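Local coordinates for protein aldehyde dehydrogenase (Trypanosoma brucei, PDB 5NNO) that binds NAD and probably oxidises aldehydes to carboxylic acids with NAD+ as the electron acceptor, at residues Cys111-Glu116 with Ser454-Val459; Arg63-His68 with Tyr313-Asn318; Val120-Gly125 with Asp195-Thr200. All blocks are in the same frame, centred on the assembly; numbering follows the deposited sequence. Where two conformers were deposited one is given.

Contact 1. Residues Cys111-Glu116 with Ser454-Val459; sequences CELQYE and SHRRPV
E116 runs alongside its strand partner H455 and crosses the side chain of R457. Its OE1 lies 3.1 Å from R457 NH1, a salt bridge made by charge alone, with the oxygen well out of the guanidinium plane. E116 OE2 comes within 3.1 Å of H455 CD2, and the carboxylate and imidazole planes are 52° apart. The E116 chain starts between the backbone N and the carbonyl carbon (chi1 64°) and then runs extended. On the same face Q114 lays its amide against V459, with CD 3.6 Å from CG2. Q114 NE2 gives a bond to E112 OE1 at 2.6 Å and also bonds E409 of the second subunit. On the other face the Y115 ring lies beside the R456 chain, CE1 to CB 3.7 Å. Six backbone hydrogen bonds set this register, the straightest from R457 N to Q114 O (2.7 Å, 177°). Further out, S413 of the second subunit bonds E116 OE2, its S414 bonds R457 NH2 and H455 NE2, and its E409 O bonds R457 NH1. V459 also pairs with a parallel strand of that chain. This antiparallel pair is typical of the aldehyde dehydrogenase oligomerisation arm, whose sheet runs on across the dimer interface.

Contact 2. Residues Arg63-His68 with Tyr313-Asn318; sequences RDRRRH and YPRIVN
R66 and R315 cross at about a right angle, their guanidinium planes 83° apart. Over one face of the R66 guanidinium lies R315 CB, 3.4 Å above the plane and offset toward the rim. At its edge sits the carbonyl oxygen of Y313. In return, R66 CB lies over the centre of one face of the R315 guanidinium, and the carbonyl of D64 meets that group at its edge. This is a helix C-terminus: helix 54-65 ends at R65, R66 follows with positive phi (60°), and carbonyls of the last turn accept N-H groups from the loop. R315 NH1 bonds R63 O at 3.0 Å, from above the carbonyl plane. A weak bond goes to D64 O. A positive group at this end would probably interact favourably with the helix dipole. The R315 chain can reach it because CG sits between the backbone N and carbonyl carbon (chi1 71°) and the chain bends again at chi3.

E309 OE1 makes salt bridges with NH2 of both R66 and R315, which would probably offset their like charges. The backbone adds a nearly straight bond from R315 N to R65 O, 3.1 Å. In one of its two conformers, and so less surely, R65 also grips R315 O end-on with NH1 and NH2. P314 packs beside it, its CG 3.9 Å from R67 CG. R67 itself turns its polar end elsewhere, to E76, N254 and N128. The loop 313-318 is thus tied to the helix end close to the cofactor pocket, with V317 about 4 Å from W127, side chain to side chain. R66 NH1 gives a hydrogen bond of 2.8 Å to Y313 O, which lies in the guanidinium plane, while the donor stands above the carbonyl plane.

Contact 3. Residues Val120-Gly125 with Asp195-Thr200; sequences VVLVIG and DHILYT. With NAD (nicotinamide-adenine-dinucleotide), chain C.
D195 closes the pair in an unusual way. Its OD2 takes the backbone N-H of V120 at 2.9 Å through the anti lone pair, while D195 N gives a bond back to V120 O. The same residue thus grips both polar backbone atoms of V120. R25 adds a salt bridge to OD2, so this oxygen has a second partner. From there the strands run parallel, 12° apart, joined by bonds from L122 N to H196 O, L198 N to L122 O and I124 N to L198 O. The last bond of the series, from T200 N to I124 O, is weak at 3.3 Å. A water bridges the same end: its oxygen lies 2.8 Å from T200 OG1, from which it accepts, and it donates to I124 O.

This is the parallel core of the Rossmann-like NAD-binding domain of aldehyde dehydrogenases. Helix 183-190 packs against L122, I124 and I197, and helix 203-215 against I197 and Y199. The strand ends meet the cofactor. G125 O accepts a hydrogen bond of 2.8 Å from NAD O3B, a hydroxyl of the adenosine ribose. I124 CG2, anti to the backbone N, touches Y199 CD1 at 3.6 Å, at the ring edge. NAD O4B lies in the plane of that ring, at its edge, 3.5 Å from Y199 CE1. Y199 OH bonds S202 O. T200 CG2 sits 3.3 Å from C4N of the nicotinamide.

Contacts 1 and 3 share strand 110-124 and one sheet, their centres 22 Å apart. The early part of that strand pairs antiparallel with 454-459 out at the second subunit. The later part pairs parallel with 196-200 and ends at NAD. One strand, interrupted by a bulge or short loop, runs from the dimer interface to the cofactor. Contact 2 lies outside this sheet, about 44 Å from contact 1 and 26 Å from contact 3, centre to centre. It joins helix 54-65 to a loop about 245 residues further along the chain, also near NAD. The segments come in the order 63-68, 111-116, 120-125, 195-200, 313-318, 454-459. Contacts 1 and 2 alternate, and both span contact 3.

Contact 1. Residues Cys111-Glu116 with Ser454-Val459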
loop_
_atom_site.group_PDB
_atom_site.type_symbol
_atom_site.label_atom_id
_atom_site.label_comp_id
_atom_site.label_asym_id
_atom_site.label_seq_id
_atom_site.Cartn_x
_atom_site.Cartn_y
_atom_site.Cartn_z
ATOM N N CYS A 111 14.991 -0.743 -19.559
ATOM C CA CYS A 111 14.337 -0.814 -18.266
ATOM C C CYS A 111 12.922 -1.367 -18.377
ATOM O O CYS A 111 12.300 -1.283 -19.433
ATOM C CB CYS A 111 14.382 0.564 -17.620
ATOM S SG CYS A 111 16.103 1.036 -17.216
ATOM N N GLU A 112 12.428 -1.965 -17.290
ATOM C CA GLU A 112 11.180 -2.723 -17.318
ATOM C C GLU A 112 10.535 -2.877 -15.928
ATOM O O GLU A 112 11.227 -3.052 -14.917
ATOM C CB GLU A 112 11.458 -4.111 -17.891
ATOM C CG GLU A 112 10.486 -4.594 -18.943
ATOM C CD GLU A 112 10.767 -6.037 -19.357
ATOM O OE1 GLU A 112 10.899 -6.895 -18.456
ATOM O OE2 GLU A 112 10.838 -6.315 -20.575
ATOM N N LEU A 113 9.193 -2.825 -15.910
ATOM C CA LEU A 113 8.396 -3.105 -14.716
ATOM C C LEU A 113 7.645 -4.426 -14.907
ATOM O O LEU A 113 6.691 -4.498 -15.681
ATOM C CB LEU A 113 7.395 -1.979 -14.469
ATOM C CG LEU A 113 7.850 -0.648 -13.862
ATOM C CD1 LEU A 113 9.268 -0.281 -14.266
ATOM C CD2 LEU A 113 6.853 0.468 -14.210
ATOM N N GLN A 114 8.074 -5.473 -14.205
ATOM C CA GLN A 114 7.451 -6.811 -14.307
ATOM C C GLN A 114 6.542 -7.022 -13.102
ATOM O O GLN A 114 6.741 -6.408 -12.060
ATOM C CB GLN A 114 8.537 -7.911 -14.388
ATOM C CG GLN A 114 9.636 -7.649 -15.425
ATOM C CD GLN A 114 10.642 -8.800 -15.602
ATOM O OE1 GLN A 114 10.653 -9.791 -14.851
ATOM N NE2 GLN A 114 11.527 -8.652 -16.592
ATOM N N TYR A 115 5.509 -7.846 -13.261
ATOM C CA TYR A 115 4.598 -8.178 -12.160
ATOM C C TYR A 115 4.767 -9.645 -11.831
ATOM O O TYR A 115 4.763 -10.503 -12.736
ATOM C CB TYR A 115 3.132 -7.903 -12.503
ATOM C CG TYR A 115 2.782 -6.443 -12.590
ATOM C CD1 TYR A 115 2.684 -5.662 -11.459
ATOM C CD2 TYR A 115 2.544 -5.839 -13.836
ATOM C CE1 TYR A 115 2.362 -4.311 -11.556
ATOM C CE2 TYR A 115 2.225 -4.491 -13.945
ATOM C CZ TYR A 115 2.131 -3.729 -12.812
ATOM O OH TYR A 115 1.790 -2.393 -12.981
ATOM N N GLU A 116 4.915 -9.912 -10.528
ATOM C CA GLU A 116 5.205 -11.245 -10.020
ATOM C C GLU A 116 4.299 -11.456 -8.848
ATOM O O GLU A 116 4.001 -10.488 -8.159
ATOM C CB GLU A 116 6.688 -11.389 -9.585
ATOM C CG GLU A 116 7.127 -10.516 -8.420
ATOM C CD GLU A 116 8.522 -10.831 -7.885
ATOM O OE1 GLU A 116 9.404 -11.370 -8.630
ATOM O OE2 GLU A 116 8.743 -10.495 -6.692
ATOM N N SER A 454 0.052 -8.204 -6.313
ATOM C CA SER A 454 1.273 -8.347 -7.113
ATOM C C SER A 454 2.372 -7.400 -6.621
ATOM O O SER A 454 2.096 -6.324 -6.092
ATOM C CB SER A 454 1.011 -8.042 -8.590
ATOM O OG SER A 454 0.267 -9.073 -9.214
ATOM N N HIS A 455 3.612 -7.833 -6.809
ATOM C CA HIS A 455 4.781 -7.014 -6.587
ATOM C C HIS A 455 5.201 -6.522 -7.946
ATOM O O HIS A 455 5.528 -7.317 -8.832
ATOM C CB HIS A 455 5.911 -7.821 -5.945
ATOM C CG HIS A 455 7.225 -7.111 -5.934
ATOM N ND1 HIS A 455 7.414 -5.916 -5.283
ATOM C CD2 HIS A 455 8.406 -7.409 -6.526
ATOM C CE1 HIS A 455 8.663 -5.518 -5.464
ATOM N NE2 HIS A 455 9.287 -6.413 -6.206
ATOM N N ARG A 456 5.152 -5.198 -8.108
ATOM C CA ARG A 456 5.726 -4.541 -9.266
ATOM C C ARG A 456 7.271 -4.505 -9.080
ATOM O O ARG A 456 7.774 -3.834 -8.172
ATOM C CB ARG A 456 5.154 -3.147 -9.407
ATOM C CG ARG A 456 5.620 -2.486 -10.692
ATOM C CD ARG A 456 4.948 -1.154 -10.922
ATOM N NE ARG A 456 5.243 -0.240 -9.837
ATOM C CZ ARG A 456 4.612 0.909 -9.617
ATOM N NH1 ARG A 456 3.614 1.310 -10.403
ATOM N NH2 ARG A 456 4.994 1.661 -8.575
ATOM N N ARG A 457 7.984 -5.240 -9.934
ATOM C CA ARG A 457 9.441 -5.435 -9.815
ATOM C C ARG A 457 10.185 -4.688 -10.937
ATOM O O ARG A 457 10.068 -5.051 -12.108
ATOM C CB ARG A 457 9.775 -6.918 -9.871
ATOM C CG ARG A 457 11.170 -7.295 -9.391
ATOM C CD ARG A 457 11.550 -8.654 -9.955
ATOM N NE ARG A 457 12.677 -9.277 -9.256
ATOM C CZ ARG A 457 12.974 -10.578 -9.273
ATOM N NH1 ARG A 457 12.248 -11.440 -9.969
ATOM N NH2 ARG A 457 14.031 -11.008 -8.590
ATOM N N PRO A 458 10.917 -3.624 -10.589
ATOM C CA PRO A 458 11.831 -3.005 -11.543
ATOM C C PRO A 458 13.038 -3.891 -11.943
ATOM O O PRO A 458 13.636 -4.584 -11.108
ATOM C CB PRO A 458 12.319 -1.744 -10.812
ATOM C CG PRO A 458 12.020 -1.991 -9.367
ATOM C CD PRO A 458 10.765 -2.795 -9.383
ATOM N N VAL A 459 13.349 -3.851 -13.232
ATOM C CA VAL A 459 14.422 -4.604 -13.834
ATOM C C VAL A 459 15.140 -3.621 -14.751
ATOM O O VAL A 459 14.501 -3.026 -15.624
ATOM C CB VAL A 459 13.884 -5.758 -14.702
ATOM C CG1 VAL A 459 15.047 -6.532 -15.340
ATOM C CG2 VAL A 459 12.979 -6.665 -13.872
#

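Contact 2. Residues Arg63-His68 with Tyr313-Asn318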
loop_
_atom_site.group_PDB
_atom_site.type_symbol
_atom_site.label_atom_id
_atom_site.label_comp_id
_atom_site.label_asym_id
_atom_site.label_seq_id
_atom_site.Cartn_x
_atom_site.Cartn_y
_atom_site.Cartn_z
ATOM N N ARG A 63 -31.610 -17.224 3.895
ATOM C CA ARG A 63 -31.653 -17.661 5.289
ATOM C C ARG A 63 -30.819 -16.800 6.234
ATOM O O ARG A 63 -31.240 -16.578 7.365
ATOM C CB ARG A 63 -31.183 -19.115 5.380
ATOM C CG ARG A 63 -31.065 -19.704 6.775
ATOM C CD ARG A 63 -30.834 -21.202 6.644
ATOM N NE ARG A 63 -30.756 -21.866 7.936
ATOM C CZ ARG A 63 -30.588 -23.172 8.102
ATOM N NH1 ARG A 63 -30.548 -23.661 9.331
ATOM N NH2 ARG A 63 -30.480 -23.991 7.053
ATOM N N ASP A 64 -29.636 -16.348 5.787
ATOM C CA ASP A 64 -28.790 -15.438 6.586
ATOM C C ASP A 64 -29.308 -13.995 6.617
ATOM O O ASP A 64 -29.433 -13.398 7.691
ATOM C CB ASP A 64 -27.352 -15.386 6.054
ATOM C CG ASP A 64 -26.600 -16.737 6.171
ATOM O OD1 ASP A 64 -26.913 -17.541 7.064
ATOM O OD2 ASP A 64 -25.689 -16.965 5.350
ATOM N N ARG A 65 -29.590 -13.443 5.435
ATOM C CA ARG A 65 -29.908 -12.021 5.282
ATOM C C ARG A 65 -31.406 -11.667 5.109
ATOM O O ARG A 65 -31.801 -10.538 5.385
ATOM C CB ARG A 65 -29.104 -11.441 4.116
ATOM C CG ARG A 65 -27.587 -11.566 4.276
ATOM C CD ARG A 65 -27.001 -10.463 5.137
ATOM N NE ARG A 65 -27.560 -10.455 6.490
ATOM C CZ ARG A 65 -28.481 -9.604 6.947
ATOM N NH1 ARG A 65 -28.863 -9.701 8.216
ATOM N NH2 ARG A 65 -29.002 -8.657 6.167
ATOM N N ARG A 66 -32.216 -12.637 4.691
ATOM C CA ARG A 66 -33.584 -12.394 4.215
ATOM C C ARG A 66 -33.607 -11.457 2.997
ATOM O O ARG A 66 -34.541 -10.680 2.824
ATOM C CB ARG A 66 -34.535 -11.918 5.335
ATOM C CG ARG A 66 -35.960 -12.446 5.163
ATOM C CD ARG A 66 -37.070 -11.499 5.641
ATOM N NE ARG A 66 -37.018 -11.333 7.083
ATOM C CZ ARG A 66 -37.089 -10.197 7.794
ATOM N NH1 ARG A 66 -37.207 -8.976 7.280
ATOM N NH2 ARG A 66 -37.009 -10.336 9.091
ATOM N N ARG A 67 -32.577 -11.555 2.153
ATOM C CA ARG A 67 -32.567 -10.853 0.863
ATOM C C ARG A 67 -33.261 -11.678 -0.210
ATOM O O ARG A 67 -33.308 -12.904 -0.137
ATOM C CB ARG A 67 -31.142 -10.507 0.420
ATOM C CG ARG A 67 -30.636 -9.229 1.049
ATOM C CD ARG A 67 -29.407 -8.663 0.361
ATOM N NE ARG A 67 -28.178 -9.179 0.958
ATOM C CZ ARG A 67 -27.293 -9.977 0.353
ATOM N NH1 ARG A 67 -27.463 -10.416 -0.904
ATOM N NH2 ARG A 67 -26.223 -10.381 1.011
ATOM N N HIS A 68 -33.817 -10.986 -1.187
ATOM C CA HIS A 68 -34.571 -11.616 -2.251
ATOM C C HIS A 68 -33.551 -12.054 -3.262
ATOM O O HIS A 68 -32.488 -11.446 -3.364
ATOM C CB HIS A 68 -35.555 -10.633 -2.897
ATOM C CG HIS A 68 -36.664 -11.294 -3.656
ATOM N ND1 HIS A 68 -36.625 -11.492 -5.017
ATOM C CD2 HIS A 68 -37.864 -11.776 -3.240
ATOM C CE1 HIS A 68 -37.743 -12.088 -5.405
ATOM N NE2 HIS A 68 -38.513 -12.267 -4.347
ATOM N N TYR A 313 -38.410 -7.589 2.226
ATOM C CA TYR A 313 -37.479 -6.685 2.975
ATOM C C TYR A 313 -36.471 -7.492 3.818
ATOM O O TYR A 313 -36.884 -8.411 4.520
ATOM C CB TYR A 313 -38.272 -5.742 3.878
ATOM C CG TYR A 313 -37.464 -4.602 4.461
ATOM C CD1 TYR A 313 -36.991 -3.559 3.649
ATOM C CD2 TYR A 313 -37.174 -4.553 5.822
ATOM C CE1 TYR A 313 -36.253 -2.513 4.178
ATOM C CE2 TYR A 313 -36.431 -3.514 6.355
ATOM C CZ TYR A 313 -35.983 -2.498 5.524
ATOM O OH TYR A 313 -35.273 -1.465 6.027
ATOM N N PRO A 314 -35.162 -7.149 3.782
ATOM C CA PRO A 314 -34.175 -7.913 4.587
ATOM C C PRO A 314 -34.150 -7.562 6.073
ATOM O O PRO A 314 -34.752 -6.571 6.473
ATOM C CB PRO A 314 -32.826 -7.539 3.949
ATOM C CG PRO A 314 -33.172 -6.795 2.696
ATOM C CD PRO A 314 -34.481 -6.141 2.953
ATOM N N ARG A 315 -33.423 -8.362 6.867
ATOM C CA ARG A 315 -33.395 -8.237 8.335
ATOM C C ARG A 315 -32.122 -7.607 8.873
ATOM O O ARG A 315 -31.118 -7.523 8.167
ATOM C CB ARG A 315 -33.618 -9.588 9.023
ATOM C CG ARG A 315 -32.489 -10.570 8.922
ATOM C CD ARG A 315 -32.659 -11.727 9.888
ATOM N NE ARG A 315 -33.807 -12.591 9.574
ATOM C CZ ARG A 315 -33.779 -13.712 8.846
ATOM N NH1 ARG A 315 -32.657 -14.135 8.276
ATOM N NH2 ARG A 315 -34.905 -14.410 8.665
ATOM N N ILE A 316 -32.174 -7.172 10.132
ATOM C CA ILE A 316 -30.981 -6.720 10.839
ATOM C C ILE A 316 -30.260 -7.984 11.297
ATOM O O ILE A 316 -30.894 -8.996 11.594
ATOM C CB ILE A 316 -31.308 -5.778 12.033
ATOM C CG1 ILE A 316 -32.183 -4.601 11.606
ATOM C CG2 ILE A 316 -30.027 -5.230 12.673
ATOM C CD1 ILE A 316 -31.691 -3.866 10.384
ATOM N N VAL A 317 -28.940 -7.917 11.356
ATOM C CA VAL A 317 -28.094 -9.095 11.603
ATOM C C VAL A 317 -28.374 -9.750 12.961
ATOM O O VAL A 317 -28.436 -10.975 13.036
ATOM C CB VAL A 317 -26.577 -8.776 11.412
ATOM C CG1 VAL A 317 -26.063 -7.704 12.384
ATOM C CG2 VAL A 317 -25.726 -10.048 11.515
ATOM N N ASN A 318 -28.566 -8.947 14.009
ATOM C CA ASN A 318 -28.892 -9.481 15.334
ATOM C C ASN A 318 -29.628 -8.471 16.230
ATOM O O ASN A 318 -29.807 -7.313 15.850
ATOM C CB ASN A 318 -27.625 -10.058 16.014
ATOM C CG ASN A 318 -26.501 -9.038 16.151
ATOM O OD1 ASN A 318 -26.734 -7.902 16.547
ATOM N ND2 ASN A 318 -25.261 -9.464 15.871
#

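Contact 3. Residues Val120-Gly125 with Asp195-Thr200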
loop_
_atom_site.group_PDB
_atom_site.type_symbol
_atom_site.label_atom_id
_atom_site.label_comp_id
_atom_site.label_asym_id
_atom_site.label_seq_id
_atom_site.Cartn_x
_atom_site.Cartn_y
_atom_site.Cartn_z
ATOM N N VAL A 120 1.214 -16.288 -0.414
ATOM C CA VAL A 120 -0.056 -16.716 0.198
ATOM C C VAL A 120 -0.892 -15.537 0.736
ATOM O O VAL A 120 -0.465 -14.802 1.639
ATOM C CB VAL A 120 0.165 -17.740 1.322
ATOM C CG1 VAL A 120 -1.161 -18.400 1.731
ATOM C CG2 VAL A 120 1.157 -18.801 0.874
ATOM N N VAL A 121 -2.101 -15.409 0.204
ATOM C CA VAL A 121 -2.995 -14.281 0.512
ATOM C C VAL A 121 -4.086 -14.731 1.490
ATOM O O VAL A 121 -4.638 -15.815 1.305
ATOM C CB VAL A 121 -3.579 -13.742 -0.797
ATOM C CG1 VAL A 121 -4.633 -12.687 -0.551
ATOM C CG2 VAL A 121 -2.458 -13.145 -1.639
ATOM N N LEU A 122 -4.358 -13.923 2.535
ATOM C CA LEU A 122 -5.514 -14.144 3.440
ATOM C C LEU A 122 -6.656 -13.182 3.157
ATOM O O LEU A 122 -6.456 -11.961 3.139
ATOM C CB LEU A 122 -5.146 -13.998 4.917
ATOM C CG LEU A 122 -6.312 -14.153 5.914
ATOM C CD1 LEU A 122 -6.839 -15.582 5.918
ATOM C CD2 LEU A 122 -5.913 -13.753 7.332
ATOM N N VAL A 123 -7.864 -13.726 2.994
ATOM C CA VAL A 123 -9.070 -12.919 2.815
ATOM C C VAL A 123 -9.889 -13.164 4.044
ATOM O O VAL A 123 -10.197 -14.314 4.368
ATOM C CB VAL A 123 -9.834 -13.322 1.567
ATOM C CG1 VAL A 123 -11.087 -12.467 1.419
ATOM C CG2 VAL A 123 -8.936 -13.153 0.355
ATOM N N ILE A 124 -10.191 -12.083 4.751
ATOM C CA ILE A 124 -11.122 -12.116 5.846
ATOM C C ILE A 124 -12.377 -11.388 5.335
ATOM O O ILE A 124 -12.296 -10.302 4.736
ATOM C CB ILE A 124 -10.537 -11.465 7.098
ATOM C CG1 ILE A 124 -9.386 -12.339 7.645
ATOM C CG2 ILE A 124 -11.607 -11.256 8.163
ATOM C CD1 ILE A 124 -8.431 -11.593 8.556
ATOM N N GLY A 125 -13.538 -12.005 5.559
ATOM C CA GLY A 125 -14.785 -11.573 4.942
ATOM C C GLY A 125 -15.748 -11.016 5.966
ATOM O O GLY A 125 -15.443 -10.923 7.182
ATOM N N ASP A 195 1.593 -13.229 2.770
ATOM C CA ASP A 195 2.238 -12.166 1.970
ATOM C C ASP A 195 1.303 -10.996 1.567
ATOM O O ASP A 195 1.785 -9.980 1.061
ATOM C CB ASP A 195 2.881 -12.781 0.733
ATOM C CG ASP A 195 3.832 -13.874 1.096
ATOM O OD1 ASP A 195 4.940 -13.526 1.564
ATOM O OD2 ASP A 195 3.439 -15.066 0.998
ATOM N N HIS A 196 -0.008 -11.137 1.789
ATOM C CA HIS A 196 -0.944 -10.018 1.765
ATOM C C HIS A 196 -2.254 -10.418 2.493
ATOM O O HIS A 196 -2.739 -11.561 2.362
ATOM C CB HIS A 196 -1.280 -9.609 0.310
ATOM C CG HIS A 196 -1.788 -8.209 0.166
ATOM N ND1 HIS A 196 -0.937 -7.146 -0.064
ATOM C CD2 HIS A 196 -3.035 -7.684 0.195
ATOM C CE1 HIS A 196 -1.629 -6.029 -0.144
ATOM N NE2 HIS A 196 -2.905 -6.328 -0.001
ATOM N N ILE A 197 -2.818 -9.491 3.262
ATOM C CA ILE A 197 -4.101 -9.707 3.898
ATOM C C ILE A 197 -5.065 -8.710 3.271
ATOM O O ILE A 197 -4.736 -7.530 3.125
ATOM C CB ILE A 197 -4.106 -9.502 5.433
ATOM C CG1 ILE A 197 -3.247 -10.547 6.111
ATOM C CG2 ILE A 197 -5.542 -9.588 5.989
ATOM C CD1 ILE A 197 -2.902 -10.202 7.545
ATOM N N LEU A 198 -6.241 -9.196 2.885
ATOM C CA LEU A 198 -7.342 -8.313 2.536
ATOM C C LEU A 198 -8.452 -8.499 3.560
ATOM O O LEU A 198 -8.952 -9.616 3.780
ATOM C CB LEU A 198 -7.862 -8.557 1.115
ATOM C CG LEU A 198 -8.811 -7.437 0.640
ATOM C CD1 LEU A 198 -8.841 -7.356 -0.879
ATOM C CD2 LEU A 198 -10.230 -7.524 1.201
ATOM N N TYR A 199 -8.823 -7.398 4.198
ATOM C CA TYR A 199 -9.807 -7.446 5.258
ATOM C C TYR A 199 -10.940 -6.490 4.939
ATOM O O TYR A 199 -10.697 -5.362 4.518
ATOM C CB TYR A 199 -9.165 -7.145 6.599
ATOM C CG TYR A 199 -10.124 -6.789 7.683
ATOM C CD1 TYR A 199 -10.850 -7.757 8.349
ATOM C CD2 TYR A 199 -10.332 -5.463 8.020
ATOM C CE1 TYR A 199 -11.750 -7.427 9.337
ATOM C CE2 TYR A 199 -11.229 -5.114 9.024
ATOM C CZ TYR A 199 -11.922 -6.107 9.689
ATOM O OH TYR A 199 -12.828 -5.744 10.678
ATOM N N THR A 200 -12.166 -6.978 5.125
ATOM C CA THR A 200 -13.350 -6.172 5.084
ATOM C C THR A 200 -13.984 -6.309 6.456
ATOM O O THR A 200 -14.022 -7.402 7.004
ATOM C CB THR A 200 -14.286 -6.664 3.969
ATOM O OG1 THR A 200 -13.588 -6.640 2.720
ATOM C CG2 THR A 200 -15.521 -5.774 3.863
HETATM P PA NAD C . -17.286 -7.779 11.590
HETATM O O1A NAD C . -17.219 -7.319 13.033
HETATM O O2A NAD C . -18.189 -8.914 11.142
HETATM O O5B NAD C . -15.769 -8.131 11.151
HETATM C C5B NAD C . -15.431 -8.764 9.912
HETATM C C4B NAD C . -14.519 -9.975 10.125
HETATM O O4B NAD C . -13.643 -9.728 11.235
HETATM C C3B NAD C . -15.262 -11.289 10.403
HETATM O O3B NAD C . -14.798 -12.336 9.536
HETATM C C2B NAD C . -14.953 -11.622 11.849
HETATM O O2B NAD C . -14.783 -13.029 12.048
HETATM C C1B NAD C . -13.654 -10.859 12.106
HETATM N N9A NAD C . -13.454 -10.431 13.514
HETATM C C8A NAD C . -14.348 -9.910 14.387
HETATM N N7A NAD C . -13.757 -9.671 15.594
HETATM C C5A NAD C . -12.463 -10.039 15.483
HETATM C C6A NAD C . -11.268 -10.062 16.352
HETATM N N6A NAD C . -11.356 -9.623 17.611
HETATM N N1A NAD C . -10.102 -10.529 15.859
HETATM C C2A NAD C . -9.998 -10.973 14.592
HETATM N N3A NAD C . -11.044 -10.982 13.744
HETATM C C4A NAD C . -12.274 -10.540 14.121
HETATM O O3 NAD C . -17.682 -6.482 10.732
HETATM P PN NAD C . -19.037 -5.694 11.114
HETATM O O1N NAD C . -18.802 -4.855 12.353
HETATM O O2N NAD C . -20.183 -6.669 11.141
HETATM O O5D NAD C . -19.128 -4.693 9.854
HETATM C C5D NAD C . -18.411 -3.482 10.049
HETATM C C4D NAD C . -18.094 -2.695 8.801
HETATM O O4D NAD C . -17.755 -3.446 7.636
HETATM C C3D NAD C . -19.271 -1.845 8.403
HETATM O O3D NAD C . -19.235 -0.661 9.192
HETATM C C2D NAD C . -19.028 -1.624 6.927
HETATM O O2D NAD C . -18.864 -0.236 6.661
HETATM C C1D NAD C . -17.773 -2.455 6.612
HETATM N N1N NAD C . -17.836 -3.002 5.259
HETATM C C2N NAD C . -17.022 -2.521 4.293
HETATM C C3N NAD C . -17.102 -3.010 2.982
HETATM C C7N NAD C . -16.221 -2.518 1.869
HETATM O O7N NAD C . -15.921 -3.295 0.980
HETATM N N7N NAD C . -15.782 -1.260 1.855
HETATM C C4N NAD C . -18.031 -4.004 2.699
HETATM C C5N NAD C . -18.847 -4.481 3.709
HETATM C C6N NAD C . -18.735 -3.960 4.987
HETATM O O HOH W 1 -13.050 -9.387 2.395
#